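Local coordinates for oligopeptide ABC transporter, periplasmic oligopeptide-binding protein, putative (Thermotoga maritima MSB8, PDB 5IPW) that probably binds oligopeptides in the periplasm and hands them to an ABC transporter for uptake, at residues F198-I208 with N218-D226. Residues are numbered along the deposited sequence; the frame is centred on the assembly and turned at random.
Sequences FHPKYTPMEEI and NTWVDLFND
With the Trp220 chi1 at 68°, CG lying between the backbone N and the carbonyl carbon, the indole is turned toward Pro200, whose pyrrolidine stands on its CG–CD edge over one face of it. Pro200 CG is 3.5 Å from the centroid of the Trp220 six-membered ring, only 10° off the ring normal, a CH-pi contact; the opposite face of the indole is covered by Val221 CG2 from its own helix. At the pyrrole end Met205, bent at chi2 and chi3, brings its methyl CE to 3.7 Å from Trp220 CD1, with SD oblique to the ring in a Met-aromatic contact.

The first torsion of His199 swings the imidazole away from its own backbone N and brings it up to both Trp220 and Phe224. It receives the edge of Trp220 on its face, the planes at 64°, and turns its own edge to the face of Phe224 in an offset T-shaped pair, CD2 lying 3.9 Å from Phe224 CE2. His199 NE2 is hydrogen-bonded to Asp138 O, which ties the ring to helix 129-140. Farther along, Phe198 CD1 packs 3.9 Å from Leu223 CD2, while Ile208 CG2 rests 4.0 Å from Trp220 CB.

Thr219 and Asp222 form a capping box at the start of helix 220-227, Thr219 N donating to Asp222 OD2 over 3.2 Å; a separate, weak N-cap bond runs from Val221 N to Thr219 OG1. The centre of the contact lies about 34 Å from the centre of the chain. No hydrogen bond joins 198-208 to 218-226, so the loop and short helix 205-209 are held to helix 220-227 across this contact by aromatic and apolar packing.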
ATOM      1  N   PHE A 198       1.605 -14.926 -29.852  1.00 44.10           N
ATOM      2  CA  PHE A 198       1.291 -15.984 -28.889  1.00 44.66           C
ATOM      3  C   PHE A 198      -0.194 -16.038 -28.508  1.00 46.38           C
ATOM      4  O   PHE A 198      -0.580 -16.796 -27.616  1.00 45.06           O
ATOM      5  CB  PHE A 198       2.121 -15.769 -27.622  1.00 43.50           C
ATOM      6  CG  PHE A 198       3.587 -15.615 -27.883  1.00 42.09           C
ATOM      7  CD1 PHE A 198       4.319 -16.659 -28.423  1.00 41.85           C
ATOM      8  CD2 PHE A 198       4.237 -14.430 -27.593  1.00 41.53           C
ATOM      9  CE1 PHE A 198       5.676 -16.528 -28.667  1.00 41.01           C
ATOM     10  CE2 PHE A 198       5.594 -14.289 -27.839  1.00 40.45           C
ATOM     11  CZ  PHE A 198       6.314 -15.339 -28.378  1.00 40.03           C
ATOM     12  N   HIS A 199      -1.019 -15.250 -29.194  1.00 49.14           N
ATOM     13  CA  HIS A 199      -2.420 -15.084 -28.832  1.00 50.88           C
ATOM     14  C   HIS A 199      -3.336 -15.591 -29.950  1.00 52.74           C
ATOM     15  O   HIS A 199      -3.296 -15.065 -31.060  1.00 53.71           O
ATOM     16  CB  HIS A 199      -2.706 -13.612 -28.546  1.00 52.50           C
ATOM     17  CG  HIS A 199      -3.912 -13.384 -27.693  1.00 53.27           C
ATOM     18  ND1 HIS A 199      -5.190 -13.403 -28.198  1.00 55.92           N
ATOM     19  CD2 HIS A 199      -4.034 -13.120 -26.371  1.00 55.48           C
ATOM     20  CE1 HIS A 199      -6.052 -13.164 -27.227  1.00 57.02           C
ATOM     21  NE2 HIS A 199      -5.377 -12.987 -26.106  1.00 56.38           N
ATOM     22  N   PRO A 200      -4.155 -16.625 -29.663  1.00 56.18           N
ATOM     23  CA  PRO A 200      -5.039 -17.253 -30.660  1.00 55.86           C
ATOM     24  C   PRO A 200      -6.031 -16.336 -31.381  1.00 54.18           C
ATOM     25  O   PRO A 200      -6.431 -16.645 -32.500  1.00 55.71           O
ATOM     26  CB  PRO A 200      -5.814 -18.296 -29.841  1.00 56.28           C
ATOM     27  CG  PRO A 200      -5.561 -17.965 -28.411  1.00 56.28           C
ATOM     28  CD  PRO A 200      -4.199 -17.361 -28.388  1.00 55.61           C
ATOM     29  N   LYS A 201      -6.451 -15.254 -30.741  1.00 51.82           N
ATOM     30  CA  LYS A 201      -7.314 -14.272 -31.397  1.00 52.78           C
ATOM     31  C   LYS A 201      -6.640 -13.583 -32.586  1.00 52.42           C
ATOM     32  O   LYS A 201      -7.320 -13.196 -33.534  1.00 55.42           O
ATOM     33  CB  LYS A 201      -7.792 -13.210 -30.404  1.00 53.49           C
ATOM     34  CG  LYS A 201      -8.825 -12.250 -30.981  1.00 56.06           C
ATOM     35  CD  LYS A 201      -9.141 -11.128 -30.009  1.00 58.40           C
ATOM     36  CE  LYS A 201     -10.026 -10.077 -30.657  1.00 61.01           C
ATOM     37  NZ  LYS A 201     -10.313  -8.953 -29.723  1.00 62.57           N
ATOM     38  N   TYR A 202      -5.320 -13.420 -32.532  1.00 50.14           N
ATOM     39  CA  TYR A 202      -4.589 -12.705 -33.576  1.00 50.64           C
ATOM     40  C   TYR A 202      -3.705 -13.606 -34.418  1.00 52.23           C
ATOM     41  O   TYR A 202      -3.258 -13.203 -35.490  1.00 54.16           O
ATOM     42  CB  TYR A 202      -3.753 -11.580 -32.952  1.00 50.74           C
ATOM     43  CG  TYR A 202      -4.614 -10.577 -32.222  1.00 51.06           C
ATOM     44  CD1 TYR A 202      -5.278  -9.565 -32.912  1.00 51.41           C
ATOM     45  CD2 TYR A 202      -4.806 -10.667 -30.850  1.00 51.33           C
ATOM     46  CE1 TYR A 202      -6.090  -8.659 -32.253  1.00 51.53           C
ATOM     47  CE2 TYR A 202      -5.618  -9.763 -30.181  1.00 52.50           C
ATOM     48  CZ  TYR A 202      -6.257  -8.761 -30.887  1.00 51.95           C
ATOM     49  OH  TYR A 202      -7.062  -7.864 -30.226  1.00 50.44           O
ATOM     50  N   THR A 203      -3.464 -14.826 -33.949  1.00 54.11           N
ATOM     51  CA  THR A 203      -2.564 -15.749 -34.629  1.00 55.23           C
ATOM     52  C   THR A 203      -3.233 -17.105 -34.799  1.00 57.67           C
ATOM     53  O   THR A 203      -3.904 -17.578 -33.882  1.00 61.18           O
ATOM     54  CB  THR A 203      -1.282 -15.917 -33.808  1.00 54.33           C
ATOM     55  OG1 THR A 203      -0.737 -14.623 -33.536  1.00 55.34           O
ATOM     56  CG2 THR A 203      -0.249 -16.758 -34.546  1.00 54.52           C
ATOM     57  N   PRO A 204      -3.069 -17.733 -35.977  1.00 62.38           N
ATOM     58  CA  PRO A 204      -3.563 -19.101 -36.134  1.00 63.98           C
ATOM     59  C   PRO A 204      -3.012 -20.035 -35.054  1.00 65.32           C
ATOM     60  O   PRO A 204      -1.805 -20.051 -34.802  1.00 65.68           O
ATOM     61  CB  PRO A 204      -3.046 -19.530 -37.516  1.00 63.37           C
ATOM     62  CG  PRO A 204      -2.599 -18.291 -38.213  1.00 63.93           C
ATOM     63  CD  PRO A 204      -2.647 -17.134 -37.258  1.00 64.76           C
ATOM     64  N   MET A 205      -3.896 -20.811 -34.440  1.00 65.79           N
ATOM     65  CA  MET A 205      -3.507 -21.734 -33.382  1.00 67.07           C
ATOM     66  C   MET A 205      -2.391 -22.691 -33.799  1.00 65.92           C
ATOM     67  O   MET A 205      -1.583 -23.086 -32.967  1.00 68.36           O
ATOM     68  CB  MET A 205      -4.723 -22.533 -32.903  1.00 69.84           C
ATOM     69  CG  MET A 205      -4.492 -23.293 -31.607  1.00 72.65           C
ATOM     70  SD  MET A 205      -4.045 -22.220 -30.226  1.00 73.90           S
ATOM     71  CE  MET A 205      -5.670 -21.832 -29.580  1.00 74.13           C
ATOM     72  N   GLU A 206      -2.349 -23.066 -35.076  1.00 68.44           N
ATOM     73  CA  GLU A 206      -1.280 -23.945 -35.583  1.00 72.44           C
ATOM     74  C   GLU A 206       0.093 -23.289 -35.506  1.00 68.90           C
ATOM     75  O   GLU A 206       1.092 -23.961 -35.264  1.00 68.16           O
ATOM     76  CB  GLU A 206      -1.547 -24.449 -37.017  1.00 77.44           C
ATOM     77  CG  GLU A 206      -2.115 -23.433 -37.998  1.00 84.55           C
ATOM     78  CD  GLU A 206      -3.630 -23.535 -38.136  1.00 90.86           C
ATOM     79  OE1 GLU A 206      -4.339 -22.598 -37.700  1.00 90.97           O
ATOM     80  OE2 GLU A 206      -4.114 -24.562 -38.669  1.00 95.02           O
ATOM     81  N   GLU A 207       0.142 -21.979 -35.724  1.00 68.92           N
ATOM     82  CA  GLU A 207       1.400 -21.245 -35.641  1.00 66.22           C
ATOM     83  C   GLU A 207       1.846 -21.108 -34.204  1.00 62.54           C
ATOM     84  O   GLU A 207       3.045 -21.152 -33.923  1.00 58.94           O
ATOM     85  CB  GLU A 207       1.263 -19.869 -36.287  1.00 69.15           C
ATOM     86  CG  GLU A 207       1.065 -19.936 -37.789  1.00 72.52           C
ATOM     87  CD  GLU A 207       2.169 -20.724 -38.476  1.00 76.87           C
ATOM     88  OE1 GLU A 207       3.342 -20.282 -38.427  1.00 78.05           O
ATOM     89  OE2 GLU A 207       1.862 -21.792 -39.053  1.00 79.67           O
ATOM     90  N   ILE A 208       0.877 -20.948 -33.305  1.00 58.59           N
ATOM     91  CA  ILE A 208       1.154 -20.874 -31.874  1.00 61.81           C
ATOM     92  C   ILE A 208       1.713 -22.195 -31.346  1.00 63.25           C
ATOM     93  O   ILE A 208       2.678 -22.198 -30.580  1.00 61.59           O
ATOM     94  CB  ILE A 208      -0.099 -20.468 -31.069  1.00 60.98           C
ATOM     95  CG1 ILE A 208      -0.463 -19.016 -31.387  1.00 60.28           C
ATOM     96  CG2 ILE A 208       0.141 -20.627 -29.569  1.00 61.30           C
ATOM     97  CD1 ILE A 208      -1.768 -18.549 -30.784  1.00 61.56           C
ATOM     98  N   ASN A 218       2.226 -26.723 -21.702  1.00 73.90           N
ATOM     99  CA  ASN A 218       1.170 -27.715 -21.934  1.00 77.10           C
ATOM    100  C   ASN A 218      -0.014 -27.136 -22.686  1.00 74.50           C
ATOM    101  O   ASN A 218      -0.635 -27.819 -23.491  1.00 76.30           O
ATOM    102  CB  ASN A 218       0.700 -28.344 -20.616  1.00 80.60           C
ATOM    103  CG  ASN A 218       1.541 -29.546 -20.217  1.00 83.96           C
ATOM    104  OD1 ASN A 218       1.513 -30.578 -20.887  1.00 84.50           O
ATOM    105  ND2 ASN A 218       2.297 -29.418 -19.126  1.00 85.55           N
ATOM    106  N   THR A 219      -0.326 -25.878 -22.410  1.00 74.41           N
ATOM    107  CA  THR A 219      -1.371 -25.161 -23.133  1.00 71.98           C
ATOM    108  C   THR A 219      -0.773 -23.884 -23.715  1.00 69.16           C
ATOM    109  O   THR A 219       0.395 -23.575 -23.474  1.00 66.98           O
ATOM    110  CB  THR A 219      -2.592 -24.853 -22.235  1.00 74.73           C
ATOM    111  OG1 THR A 219      -3.470 -23.938 -22.905  1.00 76.80           O
ATOM    112  CG2 THR A 219      -2.177 -24.259 -20.884  1.00 75.18           C
ATOM    113  N   TRP A 220      -1.557 -23.170 -24.517  1.00 67.59           N
ATOM    114  CA  TRP A 220      -1.088 -21.921 -25.132  1.00 63.88           C
ATOM    115  C   TRP A 220      -0.994 -20.806 -24.117  1.00 62.43           C
ATOM    116  O   TRP A 220      -0.180 -19.896 -24.265  1.00 63.86           O
ATOM    117  CB  TRP A 220      -1.960 -21.517 -26.330  1.00 60.90           C
ATOM    118  CG  TRP A 220      -3.348 -21.094 -25.994  1.00 59.80           C
ATOM    119  CD1 TRP A 220      -4.471 -21.859 -26.054  1.00 59.31           C
ATOM    120  CD2 TRP A 220      -3.771 -19.789 -25.572  1.00 58.71           C
ATOM    121  NE1 TRP A 220      -5.569 -21.118 -25.687  1.00 59.98           N
ATOM    122  CE2 TRP A 220      -5.166 -19.843 -25.386  1.00 58.36           C
ATOM    123  CE3 TRP A 220      -3.104 -18.583 -25.329  1.00 57.41           C
ATOM    124  CZ2 TRP A 220      -5.908 -18.741 -24.966  1.00 58.11           C
ATOM    125  CZ3 TRP A 220      -3.845 -17.487 -24.911  1.00 57.07           C
ATOM    126  CH2 TRP A 220      -5.229 -17.573 -24.733  1.00 57.16           C
ATOM    127  N   VAL A 221      -1.820 -20.897 -23.082  1.00 64.48           N
ATOM    128  CA  VAL A 221      -1.778 -19.957 -21.967  1.00 66.44           C
ATOM    129  C   VAL A 221      -0.406 -20.006 -21.280  1.00 63.33           C
ATOM    130  O   VAL A 221       0.119 -18.971 -20.863  1.00 63.83           O
ATOM    131  CB  VAL A 221      -2.906 -20.244 -20.945  1.00 68.17           C
ATOM    132  CG1 VAL A 221      -2.833 -19.293 -19.762  1.00 71.07           C
ATOM    133  CG2 VAL A 221      -4.274 -20.120 -21.603  1.00 68.57           C
ATOM    134  N   ASP A 222       0.177 -21.200 -21.184  1.00 60.77           N
ATOM    135  CA  ASP A 222       1.478 -21.373 -20.536  1.00 59.68           C
ATOM    136  C   ASP A 222       2.564 -20.658 -21.320  1.00 57.81           C
ATOM    137  O   ASP A 222       3.451 -20.038 -20.734  1.00 57.58           O
ATOM    138  CB  ASP A 222       1.846 -22.854 -20.417  1.00 61.31           C
ATOM    139  CG  ASP A 222       0.900 -23.632 -19.521  1.00 62.54           C
ATOM    140  OD1 ASP A 222       0.197 -23.021 -18.685  1.00 58.22           O
ATOM    141  OD2 ASP A 222       0.867 -24.875 -19.664  1.00 65.66           O
ATOM    142  N   LEU A 223       2.493 -20.766 -22.643  1.00 56.56           N
ATOM    143  CA  LEU A 223       3.418 -20.066 -23.526  1.00 55.52           C
ATOM    144  C   LEU A 223       3.229 -18.556 -23.400  1.00 54.68           C
ATOM    145  O   LEU A 223       4.207 -17.820 -23.306  1.00 56.31           O
ATOM    146  CB  LEU A 223       3.226 -20.507 -24.982  1.00 55.04           C
ATOM    147  CG  LEU A 223       4.109 -19.831 -26.042  1.00 55.72           C
ATOM    148  CD1 LEU A 223       5.593 -20.016 -25.756  1.00 55.30           C
ATOM    149  CD2 LEU A 223       3.771 -20.351 -27.434  1.00 56.70           C
ATOM    150  N   PHE A 224       1.977 -18.102 -23.380  1.00 50.18           N
ATOM    151  CA  PHE A 224       1.706 -16.676 -23.302  1.00 50.63           C
ATOM    152  C   PHE A 224       2.236 -16.064 -22.016  1.00 51.12           C
ATOM    153  O   PHE A 224       2.913 -15.038 -22.054  1.00 52.59           O
ATOM    154  CB  PHE A 224       0.213 -16.378 -23.427  1.00 50.90           C
ATOM    155  CG  PHE A 224      -0.089 -14.915 -23.567  1.00 49.75           C
ATOM    156  CD1 PHE A 224      -0.266 -14.120 -22.442  1.00 49.81           C
ATOM    157  CD2 PHE A 224      -0.170 -14.328 -24.819  1.00 50.15           C
ATOM    158  CE1 PHE A 224      -0.532 -12.767 -22.565  1.00 49.83           C
ATOM    159  CE2 PHE A 224      -0.441 -12.975 -24.951  1.00 50.64           C
ATOM    160  CZ  PHE A 224      -0.619 -12.193 -23.821  1.00 50.08           C
ATOM    161  N   ASN A 225       1.921 -16.689 -20.887  1.00 50.86           N
ATOM    162  CA  ASN A 225       2.362 -16.193 -19.585  1.00 50.98           C
ATOM    163  C   ASN A 225       3.880 -16.241 -19.412  1.00 49.88           C
ATOM    164  O   ASN A 225       4.440 -15.406 -18.707  1.00 49.84           O
ATOM    165  CB  ASN A 225       1.682 -16.960 -18.449  1.00 52.51           C
ATOM    166  CG  ASN A 225       0.172 -16.758 -18.422  1.00 55.67           C
ATOM    167  OD1 ASN A 225      -0.346 -15.696 -18.780  1.00 56.49           O
ATOM    168  ND2 ASN A 225      -0.546 -17.784 -17.989  1.00 58.52           N
ATOM    169  N   ASP A 226       4.538 -17.206 -20.049  1.00 49.57           N
ATOM    170  CA  ASP A 226       6.008 -17.270 -20.043  1.00 52.56           C
ATOM    171  C   ASP A 226       6.605 -16.132 -20.837  1.00 51.65           C
ATOM    172  O   ASP A 226       7.644 -15.578 -20.466  1.00 52.18           O
ATOM    173  CB  ASP A 226       6.528 -18.588 -20.637  1.00 54.87           C
ATOM    174  CG  ASP A 226       6.848 -19.623 -19.578  1.00 58.81           C
ATOM    175  OD1 ASP A 226       6.141 -19.675 -18.545  1.00 57.50           O
ATOM    176  OD2 ASP A 226       7.814 -20.391 -19.790  1.00 65.20           O
TER